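Local structure of glycosyl hydrolases family 2, sugar binding domain protein (Bacteroides uniformis str. 3978 T3 ii, 6D1P) at residues A[181-186]-A[584-589]; A[514-519]-A[595-600]. The protein is a beta-glucuronidase of glycosyl hydrolase family 2, which probably hydrolyses O-glycosidic bonds to release glucuronic acid. All blocks are in the same frame, centred on the assembly; numbering follows the deposited sequence.

Interaction 1 of 2, residues A[181-186]-A[584-589]; sequences MSDFNL and PLRPDN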
loop_
_atom_site.group_PDB
_atom_site.type_symbol
_atom_site.label_atom_id
_atom_site.label_comp_id
_atom_site.label_asym_id
_atom_site.label_seq_id
_atom_site.Cartn_x
_atom_site.Cartn_y
_atom_site.Cartn_z
ATOM N N MET A 181 -13.070 -8.402 -13.346
ATOM C CA MET A 181 -12.725 -8.443 -14.758
ATOM C C MET A 181 -13.191 -7.197 -15.511
ATOM O O MET A 181 -12.822 -7.031 -16.678
ATOM C CB MET A 181 -13.302 -9.709 -15.380
ATOM C CG MET A 181 -12.851 -10.983 -14.661
ATOM S SD MET A 181 -13.416 -12.496 -15.452
ATOM C CE MET A 181 -12.409 -12.464 -16.939
ATOM N N SER A 182 -13.961 -6.315 -14.864
ATOM C CA SER A 182 -14.465 -5.105 -15.499
ATOM C C SER A 182 -13.328 -4.189 -15.926
ATOM O O SER A 182 -12.266 -4.141 -15.295
ATOM C CB SER A 182 -15.388 -4.345 -14.547
ATOM O OG SER A 182 -16.584 -5.070 -14.310
ATOM N N ASP A 183 -13.584 -3.431 -16.995
ATOM C CA ASP A 183 -12.643 -2.458 -17.548
ATOM C C ASP A 183 -12.750 -1.082 -16.870
ATOM O O ASP A 183 -12.714 -0.027 -17.519
ATOM C CB ASP A 183 -12.868 -2.380 -19.054
ATOM C CG ASP A 183 -11.795 -1.582 -19.783
ATOM O OD1 ASP A 183 -10.597 -1.710 -19.458
ATOM O OD2 ASP A 183 -12.170 -0.839 -20.727
ATOM N N PHE A 184 -12.893 -1.068 -15.548
ATOM C CA PHE A 184 -12.834 0.155 -14.752
ATOM C C PHE A 184 -12.403 -0.232 -13.344
ATOM O O PHE A 184 -12.413 -1.414 -12.980
ATOM C CB PHE A 184 -14.182 0.902 -14.763
ATOM C CG PHE A 184 -15.334 0.113 -14.186
ATOM C CD1 PHE A 184 -16.068 -0.769 -14.983
ATOM C CD2 PHE A 184 -15.712 0.278 -12.866
ATOM C CE1 PHE A 184 -17.154 -1.491 -14.465
ATOM C CE2 PHE A 184 -16.795 -0.444 -12.329
ATOM C CZ PHE A 184 -17.516 -1.331 -13.143
ATOM N N ASN A 185 -11.985 0.765 -12.556
ATOM C CA ASN A 185 -11.579 0.487 -11.175
ATOM C C ASN A 185 -12.812 0.340 -10.301
ATOM O O ASN A 185 -13.790 1.073 -10.476
ATOM C CB ASN A 185 -10.695 1.591 -10.595
ATOM C CG ASN A 185 -9.403 1.792 -11.372
ATOM O OD1 ASN A 185 -9.234 2.805 -12.069
ATOM N ND2 ASN A 185 -8.473 0.853 -11.231
ATOM N N LEU A 186 -12.770 -0.631 -9.379
ATOM C CA LEU A 186 -13.713 -0.718 -8.261
ATOM C C LEU A 186 -13.137 0.164 -7.163
ATOM O O LEU A 186 -12.397 -0.294 -6.282
ATOM C CB LEU A 186 -13.909 -2.154 -7.785
ATOM C CG LEU A 186 -14.904 -3.089 -8.498
ATOM C CD1 LEU A 186 -14.673 -3.164 -10.005
ATOM C CD2 LEU A 186 -14.865 -4.506 -7.886
ATOM N N PRO A 584 -7.940 -0.734 -14.574
ATOM C CA PRO A 584 -6.832 -1.546 -14.057
ATOM C C PRO A 584 -6.303 -2.518 -15.081
ATOM O O PRO A 584 -5.238 -3.107 -14.857
ATOM C CB PRO A 584 -7.457 -2.285 -12.860
ATOM C CG PRO A 584 -8.916 -2.387 -13.223
ATOM C CD PRO A 584 -9.244 -1.163 -14.040
ATOM N N LEU A 585 -7.016 -2.689 -16.200
ATOM C CA LEU A 585 -6.766 -3.768 -17.144
ATOM C C LEU A 585 -5.714 -3.437 -18.186
ATOM O O LEU A 585 -5.252 -4.342 -18.882
ATOM C CB LEU A 585 -8.059 -4.141 -17.867
ATOM C CG LEU A 585 -9.241 -4.556 -17.003
ATOM C CD1 LEU A 585 -10.292 -5.119 -17.904
ATOM C CD2 LEU A 585 -8.821 -5.572 -15.908
ATOM N N ARG A 586 -5.323 -2.179 -18.324
ATOM C CA ARG A 586 -4.437 -1.761 -19.403
ATOM C C ARG A 586 -3.143 -1.170 -18.845
ATOM O O ARG A 586 -2.894 0.038 -18.990
ATOM C CB ARG A 586 -5.152 -0.752 -20.300
ATOM C CG ARG A 586 -6.463 -1.254 -20.910
ATOM C CD ARG A 586 -6.273 -1.921 -22.259
ATOM N NE ARG A 586 -5.527 -3.176 -22.172
ATOM C CZ ARG A 586 -6.083 -4.368 -21.939
ATOM N NH1 ARG A 586 -7.394 -4.472 -21.775
ATOM N NH2 ARG A 586 -5.328 -5.464 -21.867
ATOM N N PRO A 587 -2.274 -1.996 -18.242
ATOM C CA PRO A 587 -0.985 -1.465 -17.761
ATOM C C PRO A 587 -0.122 -0.874 -18.861
ATOM O O PRO A 587 0.684 0.025 -18.600
ATOM C CB PRO A 587 -0.317 -2.697 -17.130
ATOM C CG PRO A 587 -0.938 -3.851 -17.866
ATOM C CD PRO A 587 -2.378 -3.445 -17.996
ATOM N N ASP A 588 -0.279 -1.327 -20.098
ATOM C CA ASP A 588 0.643 -0.962 -21.159
ATOM C C ASP A 588 0.037 -0.002 -22.175
ATOM O O ASP A 588 0.633 0.188 -23.238
ATOM C CB ASP A 588 1.145 -2.223 -21.873
ATOM C CG ASP A 588 1.859 -3.204 -20.925
ATOM O OD1 ASP A 588 2.784 -2.766 -20.204
ATOM O OD2 ASP A 588 1.479 -4.408 -20.904
ATOM N N ASN A 589 -1.128 0.593 -21.893
ATOM C CA ASN A 589 -1.693 1.562 -22.824
ATOM C C ASN A 589 -0.744 2.749 -22.972
ATOM O O ASN A 589 0.042 3.035 -22.061
ATOM C CB ASN A 589 -3.054 2.064 -22.352
ATOM C CG ASN A 589 -4.200 1.296 -22.974
ATOM O OD1 ASN A 589 -3.987 0.273 -23.617
ATOM N ND2 ASN A 589 -5.423 1.784 -22.780
HETATM O O HOH W 1 -9.988 -3.600 -21.477
#

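Interaction 2 of 2, residues A[514-519]-A[595-600]; sequences GGDSHA and NQKGVV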
loop_
_atom_site.group_PDB
_atom_site.type_symbol
_atom_site.label_atom_id
_atom_site.label_comp_id
_atom_site.label_asym_id
_atom_site.label_seq_id
_atom_site.Cartn_x
_atom_site.Cartn_y
_atom_site.Cartn_z
ATOM N N GLY A 514 -16.457 3.284 -31.167
ATOM C CA GLY A 514 -15.446 4.323 -31.202
ATOM C C GLY A 514 -14.059 3.711 -31.217
ATOM O O GLY A 514 -13.806 2.781 -31.995
ATOM N N GLY A 515 -13.176 4.177 -30.338
ATOM C CA GLY A 515 -11.843 3.618 -30.244
ATOM C C GLY A 515 -10.892 4.563 -29.542
ATOM O O GLY A 515 -11.219 5.718 -29.250
ATOM N N ASP A 516 -9.697 4.036 -29.255
ATOM C CA ASP A 516 -8.703 4.770 -28.486
ATOM C C ASP A 516 -7.964 5.769 -29.362
ATOM O O ASP A 516 -7.683 5.513 -30.539
ATOM C CB ASP A 516 -7.674 3.819 -27.850
ATOM C CG ASP A 516 -8.280 2.912 -26.771
ATOM O OD1 ASP A 516 -8.190 3.254 -25.573
ATOM O OD2 ASP A 516 -8.864 1.852 -27.115
ATOM N N SER A 517 -7.615 6.907 -28.766
ATOM C CA SER A 517 -6.656 7.796 -29.396
ATOM C C SER A 517 -5.790 8.432 -28.316
ATOM O O SER A 517 -6.298 8.955 -27.324
ATOM C CB SER A 517 -7.345 8.869 -30.260
ATOM O OG SER A 517 -8.241 9.664 -29.518
ATOM N N HIS A 518 -4.492 8.354 -28.523
ATOM C CA HIS A 518 -3.471 8.985 -27.699
ATOM C C HIS A 518 -3.511 10.472 -28.010
ATOM O O HIS A 518 -3.072 10.894 -29.084
ATOM C CB HIS A 518 -2.122 8.369 -28.052
ATOM C CG HIS A 518 -1.022 8.636 -27.076
ATOM N ND1 HIS A 518 -1.227 8.714 -25.716
ATOM C CD2 HIS A 518 0.316 8.748 -27.264
ATOM C CE1 HIS A 518 -0.065 8.903 -25.113
ATOM N NE2 HIS A 518 0.886 8.927 -26.030
ATOM N N ALA A 519 -4.086 11.262 -27.102
ATOM C CA ALA A 519 -4.150 12.703 -27.302
ATOM C C ALA A 519 -2.795 13.248 -27.743
ATOM O O ALA A 519 -1.748 12.921 -27.159
ATOM C CB ALA A 519 -4.609 13.394 -26.018
ATOM N N ASN A 595 -7.966 4.045 -20.115
ATOM C CA ASN A 595 -8.731 3.744 -21.318
ATOM C C ASN A 595 -8.822 5.041 -22.116
ATOM O O ASN A 595 -9.387 6.026 -21.635
ATOM C CB ASN A 595 -10.092 3.193 -20.913
ATOM C CG ASN A 595 -10.965 2.811 -22.102
ATOM O OD1 ASN A 595 -11.180 3.597 -23.033
ATOM N ND2 ASN A 595 -11.485 1.586 -22.066
ATOM N N GLN A 596 -8.188 5.087 -23.288
ATOM C CA GLN A 596 -8.074 6.327 -24.053
ATOM C C GLN A 596 -9.134 6.459 -25.160
ATOM O O GLN A 596 -8.880 7.077 -26.199
ATOM C CB GLN A 596 -6.661 6.444 -24.618
ATOM C CG GLN A 596 -5.620 6.458 -23.452
ATOM C CD GLN A 596 -4.167 6.444 -23.923
ATOM O OE1 GLN A 596 -3.501 5.397 -23.910
ATOM N NE2 GLN A 596 -3.664 7.604 -24.325
ATOM N N LYS A 597 -10.340 5.930 -24.945
ATOM C CA LYS A 597 -11.407 6.075 -25.928
ATOM C C LYS A 597 -12.233 7.346 -25.742
ATOM O O LYS A 597 -13.295 7.471 -26.367
ATOM C CB LYS A 597 -12.320 4.861 -25.885
ATOM C CG LYS A 597 -11.690 3.599 -26.432
ATOM C CD LYS A 597 -12.665 2.413 -26.269
ATOM C CE LYS A 597 -12.069 1.120 -26.809
ATOM N NZ LYS A 597 -10.964 0.571 -25.967
ATOM N N GLY A 598 -11.790 8.279 -24.898
ATOM C CA GLY A 598 -12.514 9.519 -24.738
ATOM C C GLY A 598 -12.328 10.440 -25.930
ATOM O O GLY A 598 -11.416 10.281 -26.740
ATOM N N VAL A 599 -13.219 11.425 -26.067
ATOM C CA VAL A 599 -12.912 12.542 -26.953
ATOM C C VAL A 599 -12.331 13.717 -26.186
ATOM O O VAL A 599 -12.033 14.763 -26.785
ATOM C CB VAL A 599 -14.130 12.976 -27.804
ATOM C CG1 VAL A 599 -14.376 11.958 -28.899
ATOM C CG2 VAL A 599 -15.388 13.147 -26.953
ATOM N N VAL A 600 -12.150 13.571 -24.873
ATOM C CA VAL A 600 -11.446 14.545 -24.049
ATOM C C VAL A 600 -10.577 13.764 -23.078
ATOM O O VAL A 600 -10.886 12.621 -22.717
ATOM C CB VAL A 600 -12.386 15.499 -23.262
ATOM C CG1 VAL A 600 -13.449 16.145 -24.169
ATOM C CG2 VAL A 600 -13.041 14.779 -22.110
HETATM O O HOH W 2 -14.205 6.079 -28.811
HETATM O O HOH W 3 -10.590 8.525 -28.989
HETATM O O HOH W 4 -5.418 10.076 -24.667
#

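Interaction 1 of 2, residues A[181-186]-A[584-589]
Leu585 and Pro584 carry this contact, and they meet mostly backbone. Leu585 has CG anti to its own carbonyl carbon (chi1 -57°), which aims the side chain at 181-186. Leu585 CD1 lies 3.4 Å from Met181 O and also 3.4 Å from Ser182 O. Leu585 CD1 also touches Asp183 CA at 3.6 Å. An alanine in place of Leu585 would remove CD1 and CD2 and would probably loosen the hold on the 181-183 backbone.

The Pro584 ring sits against the backbone at Phe184. Pro584 CD is 3.4 Å from Phe184 O, and CG lies against the same oxygen. The ring slides past the Asn185 side chain in the opposite direction.

Asp183 has CG anti to the backbone N (chi1 -170°). This swings Asp183 OD1 back over Leu585, 3.8 Å from Leu585 CD1. OD1 accepts a hydrogen bond from Thr583. One water links it weakly to Arg586 NH1, in the plane of the guanidinium. Arg586 NH2 bonds Gly56 O of the second subunit.

No direct hydrogen bond joins the segments. The contact is buried between the loop linking strands 162-169 and 194-199 and the loop linking strands 581-582 and 594-595.

Interaction 2 of 2, residues A[514-519]-A[595-600]
Asp516 holds CG anti to its carbonyl carbon (chi1 -67°), so the carboxylate leans over the 596-597 backbone. Lys597 has the same first torsion (chi1 -71°), runs straight to CE, then bends at chi4 (71°). That bend brings Lys597 NZ to Asp516 OD2 at 2.7 Å. The result is a salt bridge on the syn lone pair, the side of the other oxygen. Asp516 OD1 takes a weak hydrogen bond from Gln596 N at 2.9 Å.

Gln596 is extended beyond CG and lies beside His518, pointing the same way. His518 has CG anti to its backbone N. Gln596 NE2 donates to His518 ND1 at 3.0 Å, near the ring plane, although the ring and amide planes stand almost perpendicular. Gln596 OE1 accepts from Ile591 N, and His518 NE2 bonds Gln776 O, so both groups are fixed at two ends.

The backbones also join. Ser517 N donates to Gln596 O at 2.9 Å in a fairly straight bond, with the donor above the carbonyl plane. Lys597 CA makes a CA-H...O contact with Gly515 O at 3.3 Å. Asn595 OD1 closes an Asx turn on Lys597 N, while Asn595 ND2 bonds Asp183 OD2. One water bridges Gly515 O, Ser517 OG and Gly598 O.

Lys597 NZ also bonds Tyr487 OH. The buried carboxylate of Asp516 thus faces an ammonium group and a backbone N-H, which would favour its ionised form. His518 ND1 accepts from Gln596 and NE2 bonds Gln776 O, so His518 probably carries its proton on NE2.

From the N terminus the chain first passes 181-186, in the family 2 sugar binding range. It then runs through the next range and much of the TIM barrel range to 514-519. Interaction 1 closes its long loop at 584-589. Interaction 2 closes a shorter one soon after, at 595-600. The two loops therefore cross, since their segments alternate. Interaction 1 ties the sugar binding part to the barrel, while interaction 2 joins two loops within the barrel range. Their centres are 15 Å apart, yet they touch. Asp183 OD2 and Asn595 ND2 lie 2.9 Å apart in a probable hydrogen bond, and Asn589 packs on Gln596.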